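PDB 5C5T: prolyl 4-hydroxylase from Paramecium bursaria Chlorella virus 1, which probably hydroxylates proline residues of collagen-like sequences as a 2-oxoglutarate-dependent, non-haem iron dioxygenase. Local coordinates for residues Glu96-Asp99 and Lys100-Lys104; Lys103-Arg106 and Glu107-Ser111. All coordinates share one frame; numbering follows the deposited sequence.

Interaction 1: residues Glu96-Asp99 and Lys100-Lys104; sequences EVID and KIQKK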
loop_
_atom_site.group_PDB
_atom_site.type_symbol
_atom_site.label_atom_id
_atom_site.label_comp_id
_atom_site.label_asym_id
_atom_site.label_seq_id
_atom_site.Cartn_x
_atom_site.Cartn_y
_atom_site.Cartn_z
ATOM N N GLU A 96 3.261 17.541 -5.038
ATOM C CA GLU A 96 4.658 17.193 -5.123
ATOM C C GLU A 96 5.038 15.962 -4.287
ATOM O O GLU A 96 5.921 15.209 -4.702
ATOM C CB GLU A 96 5.542 18.401 -4.716
ATOM C CG GLU A 96 5.341 18.881 -3.291
ATOM C CD GLU A 96 6.341 18.292 -2.297
ATOM O OE1 GLU A 96 7.242 17.541 -2.728
ATOM O OE2 GLU A 96 6.219 18.580 -1.084
ATOM N N VAL A 97 4.361 15.693 -3.176
ATOM C CA VAL A 97 4.716 14.502 -2.366
ATOM C C VAL A 97 4.239 13.231 -3.095
ATOM O O VAL A 97 4.862 12.196 -2.969
ATOM C CB VAL A 97 4.177 14.554 -0.918
ATOM C CG1 VAL A 97 4.495 13.255 -0.145
ATOM C CG2 VAL A 97 4.771 15.730 -0.150
ATOM N N ILE A 98 3.132 13.310 -3.833
ATOM C CA ILE A 98 2.742 12.179 -4.699
ATOM C C ILE A 98 3.759 11.916 -5.783
ATOM O O ILE A 98 4.134 10.750 -6.052
ATOM C CB ILE A 98 1.395 12.423 -5.348
ATOM C CG1 ILE A 98 0.314 12.667 -4.272
ATOM C CG2 ILE A 98 1.041 11.234 -6.294
ATOM C CD1 ILE A 98 -0.153 11.487 -3.547
ATOM N N ASP A 99 4.191 12.990 -6.443
ATOM C CA ASP A 99 5.270 12.910 -7.395
ATOM C C ASP A 99 6.468 12.182 -6.806
ATOM O O ASP A 99 7.078 11.369 -7.467
ATOM C CB ASP A 99 5.709 14.300 -7.856
ATOM C CG ASP A 99 4.672 14.997 -8.713
ATOM O OD1 ASP A 99 3.913 14.314 -9.440
ATOM O OD2 ASP A 99 4.660 16.246 -8.689
ATOM N N LYS A 100 6.843 12.500 -5.568
ATOM C CA LYS A 100 7.997 11.838 -4.959
ATOM C C LYS A 100 7.782 10.352 -4.656
ATOM O O LYS A 100 8.642 9.532 -4.902
ATOM C CB LYS A 100 8.389 12.571 -3.673
ATOM C CG LYS A 100 9.565 11.931 -2.944
ATOM C CD LYS A 100 10.029 12.795 -1.777
ATOM C CE LYS A 100 11.296 12.230 -1.140
ATOM N NZ LYS A 100 12.108 13.321 -0.479
ATOM N N ILE A 101 6.616 10.016 -4.129
ATOM C CA ILE A 101 6.247 8.595 -3.974
ATOM C C ILE A 101 6.474 7.861 -5.276
ATOM O O ILE A 101 7.118 6.813 -5.298
ATOM C CB ILE A 101 4.809 8.443 -3.502
ATOM C CG1 ILE A 101 4.662 8.973 -2.045
ATOM C CG2 ILE A 101 4.364 6.948 -3.553
ATOM C CD1 ILE A 101 3.229 9.061 -1.520
ATOM N N GLN A 102 5.993 8.431 -6.374
ATOM C CA GLN A 102 6.024 7.696 -7.641
ATOM C C GLN A 102 7.423 7.612 -8.182
ATOM O O GLN A 102 7.856 6.564 -8.657
ATOM C CB GLN A 102 5.091 8.364 -8.633
ATOM C CG GLN A 102 3.649 8.278 -8.141
ATOM C CD GLN A 102 2.657 8.664 -9.179
ATOM O OE1 GLN A 102 2.931 9.586 -9.999
ATOM N NE2 GLN A 102 1.491 7.967 -9.191
ATOM N N LYS A 103 8.166 8.693 -8.045
ATOM C CA LYS A 103 9.589 8.671 -8.427
ATOM C C LYS A 103 10.399 7.608 -7.673
ATOM O O LYS A 103 11.120 6.844 -8.287
ATOM C CB LYS A 103 10.219 10.043 -8.208
ATOM C CG LYS A 103 11.678 10.135 -8.699
ATOM C CD LYS A 103 12.245 11.523 -8.478
ATOM C CE LYS A 103 13.543 11.705 -9.254
ATOM N NZ LYS A 103 14.657 11.141 -8.480
ATOM N N LYS A 104 10.281 7.559 -6.353
ATOM C CA LYS A 104 11.012 6.572 -5.585
ATOM C C LYS A 104 10.513 5.166 -5.821
ATOM O O LYS A 104 11.296 4.210 -5.700
ATOM C CB LYS A 104 10.947 6.922 -4.113
ATOM C CG LYS A 104 11.619 8.203 -3.821
ATOM C CD LYS A 104 11.697 8.519 -2.367
ATOM C CE LYS A 104 12.545 7.507 -1.674
ATOM N NZ LYS A 104 13.010 8.017 -0.384
HETATM O O HOH W 1 2.224 12.219 -10.100
#
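Residues Glu96-Lys104 belong to the amphipathic alpha-helix 96-109, which packs on the sheet holding strands 120-129 and 217-225 in the double-stranded beta-helix (jelly-roll) core of this 2-oxoglutarate dioxygenase. Each of Glu96 to Asp99 pairs with the residue four places on, Lys100 to Lys103; Ile98 and Gln102 also meet through their side chains. Four backbone bonds carry the helix across: Lys100 N to Glu96 O, Ile101 N to Val97 O at 3.0 Å and nearly straight (171°), Gln102 N to Ile98 O, and Lys103 N to Asp99 O at 2.9 Å. On the buried side, Val97, Ile98 and Ile101 all touch Leu53 of helix 47-59, so this hydrophobic strip joins the two helices; Ile98 also reaches Val124 on strand 120-129. Ile101 CG1, anti to its carbonyl carbon (chi1 -68°), leans back over the previous turn and comes within 3.4 Å of Val97 O. Lys100 NZ turns off to a salt bridge with Glu49. Gln102 takes the same first torsion as Ile101 and then runs extended, which brings its CG to 3.3 Å from Ile98 O and lets its amide carbon CD pass Ile98 CG2 at 4.2 Å. Its NE2 is held by Gln222 on strand 217-225. Gln102 OE1 has a partner of its own: one water donates to it, at 2.7 Å, and to Asp99 OD1, at 2.8 Å.

Interaction 2: residues Lys103-Arg106 and Glu107-Ser111; sequences KKTR and EFLNS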
loop_
_atom_site.group_PDB
_atom_site.type_symbol
_atom_site.label_atom_id
_atom_site.label_comp_id
_atom_site.label_asym_id
_atom_site.label_seq_id
_atom_site.Cartn_x
_atom_site.Cartn_y
_atom_site.Cartn_z
ATOM N N LYS A 103 8.166 8.693 -8.045
ATOM C CA LYS A 103 9.589 8.671 -8.427
ATOM C C LYS A 103 10.399 7.608 -7.673
ATOM O O LYS A 103 11.120 6.844 -8.287
ATOM C CB LYS A 103 10.219 10.043 -8.208
ATOM C CG LYS A 103 11.678 10.135 -8.699
ATOM C CD LYS A 103 12.245 11.523 -8.478
ATOM C CE LYS A 103 13.543 11.705 -9.254
ATOM N NZ LYS A 103 14.657 11.141 -8.480
ATOM N N LYS A 104 10.281 7.559 -6.353
ATOM C CA LYS A 104 11.012 6.572 -5.585
ATOM C C LYS A 104 10.513 5.166 -5.821
ATOM O O LYS A 104 11.296 4.210 -5.700
ATOM C CB LYS A 104 10.947 6.922 -4.113
ATOM C CG LYS A 104 11.619 8.203 -3.821
ATOM C CD LYS A 104 11.697 8.519 -2.367
ATOM C CE LYS A 104 12.545 7.507 -1.674
ATOM N NZ LYS A 104 13.010 8.017 -0.384
ATOM N N THR A 105 9.225 5.025 -6.137
ATOM C CA THR A 105 8.686 3.692 -6.419
ATOM C C THR A 105 9.293 3.217 -7.748
ATOM O O THR A 105 9.716 2.083 -7.876
ATOM C CB THR A 105 7.139 3.686 -6.470
ATOM O OG1 THR A 105 6.635 4.073 -5.184
ATOM C CG2 THR A 105 6.581 2.347 -6.851
ATOM N N ARG A 106 9.338 4.092 -8.733
ATOM C CA ARG A 106 9.917 3.724 -10.015
ATOM C C ARG A 106 11.405 3.355 -9.864
ATOM O O ARG A 106 11.868 2.324 -10.409
ATOM C CB ARG A 106 9.665 4.895 -10.990
ATOM C CG ARG A 106 10.319 4.743 -12.330
ATOM C CD ARG A 106 9.883 5.892 -13.210
ATOM N NE ARG A 106 10.507 7.137 -12.749
ATOM C CZ ARG A 106 9.882 8.180 -12.189
ATOM N NH1 ARG A 106 8.559 8.198 -11.985
ATOM N NH2 ARG A 106 10.605 9.238 -11.837
ATOM N N GLU A 107 12.152 4.142 -9.101
ATOM C CA GLU A 107 13.563 3.837 -8.882
ATOM C C GLU A 107 13.745 2.482 -8.183
ATOM O O GLU A 107 14.683 1.754 -8.474
ATOM C CB GLU A 107 14.211 4.947 -8.077
ATOM C CG GLU A 107 14.252 6.245 -8.854
ATOM C CD GLU A 107 14.826 7.401 -8.056
ATOM O OE1 GLU A 107 14.759 7.351 -6.810
ATOM O OE2 GLU A 107 15.348 8.345 -8.688
ATOM N N PHE A 108 12.850 2.188 -7.249
ATOM C CA PHE A 108 12.829 0.860 -6.580
ATOM C C PHE A 108 12.559 -0.281 -7.558
ATOM O O PHE A 108 13.210 -1.328 -7.517
ATOM C CB PHE A 108 11.766 0.849 -5.449
ATOM C CG PHE A 108 11.625 -0.492 -4.764
ATOM C CD1 PHE A 108 12.531 -0.881 -3.785
ATOM C CD2 PHE A 108 10.600 -1.362 -5.118
ATOM C CE1 PHE A 108 12.412 -2.119 -3.169
ATOM C CE2 PHE A 108 10.466 -2.609 -4.514
ATOM C CZ PHE A 108 11.379 -2.990 -3.543
ATOM N N LEU A 109 11.551 -0.106 -8.395
ATOM C CA LEU A 109 11.181 -1.150 -9.350
ATOM C C LEU A 109 12.304 -1.314 -10.389
ATOM O O LEU A 109 12.464 -2.390 -10.952
ATOM C CB LEU A 109 9.846 -0.860 -10.038
ATOM C CG LEU A 109 8.640 -1.019 -9.133
ATOM C CD1 LEU A 109 7.413 -0.367 -9.740
ATOM C CD2 LEU A 109 8.410 -2.488 -8.795
ATOM N N ASN A 110 13.107 -0.273 -10.592
ATOM C CA ASN A 110 14.223 -0.368 -11.529
ATOM C C ASN A 110 15.310 -1.374 -11.093
ATOM O O ASN A 110 16.085 -1.844 -11.934
ATOM C CB ASN A 110 14.864 1.010 -11.761
ATOM C CG ASN A 110 14.014 1.926 -12.679
ATOM O OD1 ASN A 110 13.119 1.451 -13.407
ATOM N ND2 ASN A 110 14.294 3.246 -12.639
ATOM N N SER A 111 15.343 -1.729 -9.814
ATOM C CA SER A 111 16.221 -2.797 -9.308
ATOM C C SER A 111 15.630 -4.194 -9.524
ATOM O O SER A 111 16.238 -5.198 -9.165
ATOM C CB SER A 111 16.503 -2.573 -7.818
ATOM O OG SER A 111 15.361 -2.864 -6.990
#
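Lys103 and Glu107, one turn apart, form the charged contact: Lys103 NZ meets Glu107 OE2 at 2.9 Å in a salt bridge, approaching from above the carboxylate, 42° out of its plane. The lysine chain bends at its last torsion (chi4 -83°) to bring the ammonium over, while Glu107 runs extended beyond CG, and that CG lies 3.2 Å from Lys103 O. Among the backbone bonds, Glu107 N, Phe108 N and Leu109 N reach the carbonyls four residues back; Leu109 N to Thr105 O is 2.9 Å. Asn110 N still bonds to Arg106 O, but is more bent (137°). Phe108 O takes two donors from Ser111: the backbone N, and the hydroxyl, with Ser111 OG 2.7 Å from Phe108 O and in the carbonyl plane. The apolar contact is Thr105 CG2 beside Leu109 CD1, 4.1 Å apart on side chains pointing the same way; both residues also rest on Ile224 of strand 217-225. Thr105 OG1 is bonded to Ile101 O, and Phe108 extends its ring to that of Phe190 on strand 188-192. A charged outer face and an apolar inner face laid on a beta-sheet mark an amphipathic helix packed on the double-stranded beta-helix core.

Both contacts lie on helix 96-109 and overlap at Lys103 and Lys104, so interaction 1 runs into interaction 2 with their centres about 11 Å apart. Each mixes buried and exposed residues, but interaction 1 has three buried and two exposed members, whereas interaction 2 has two and four. The inner face changes neighbours along the way: residues 96-104 pack on helix 47-59 as well as on the sheet, whereas residues 103-111 rest on strands 120-129 and 217-225 and on the loop residues Phe44 and Tyr119. The charge pairing shifts too, from a salt bridge that leaves the helix (Lys100-Glu49) to one that stays within it (Lys103-Glu107).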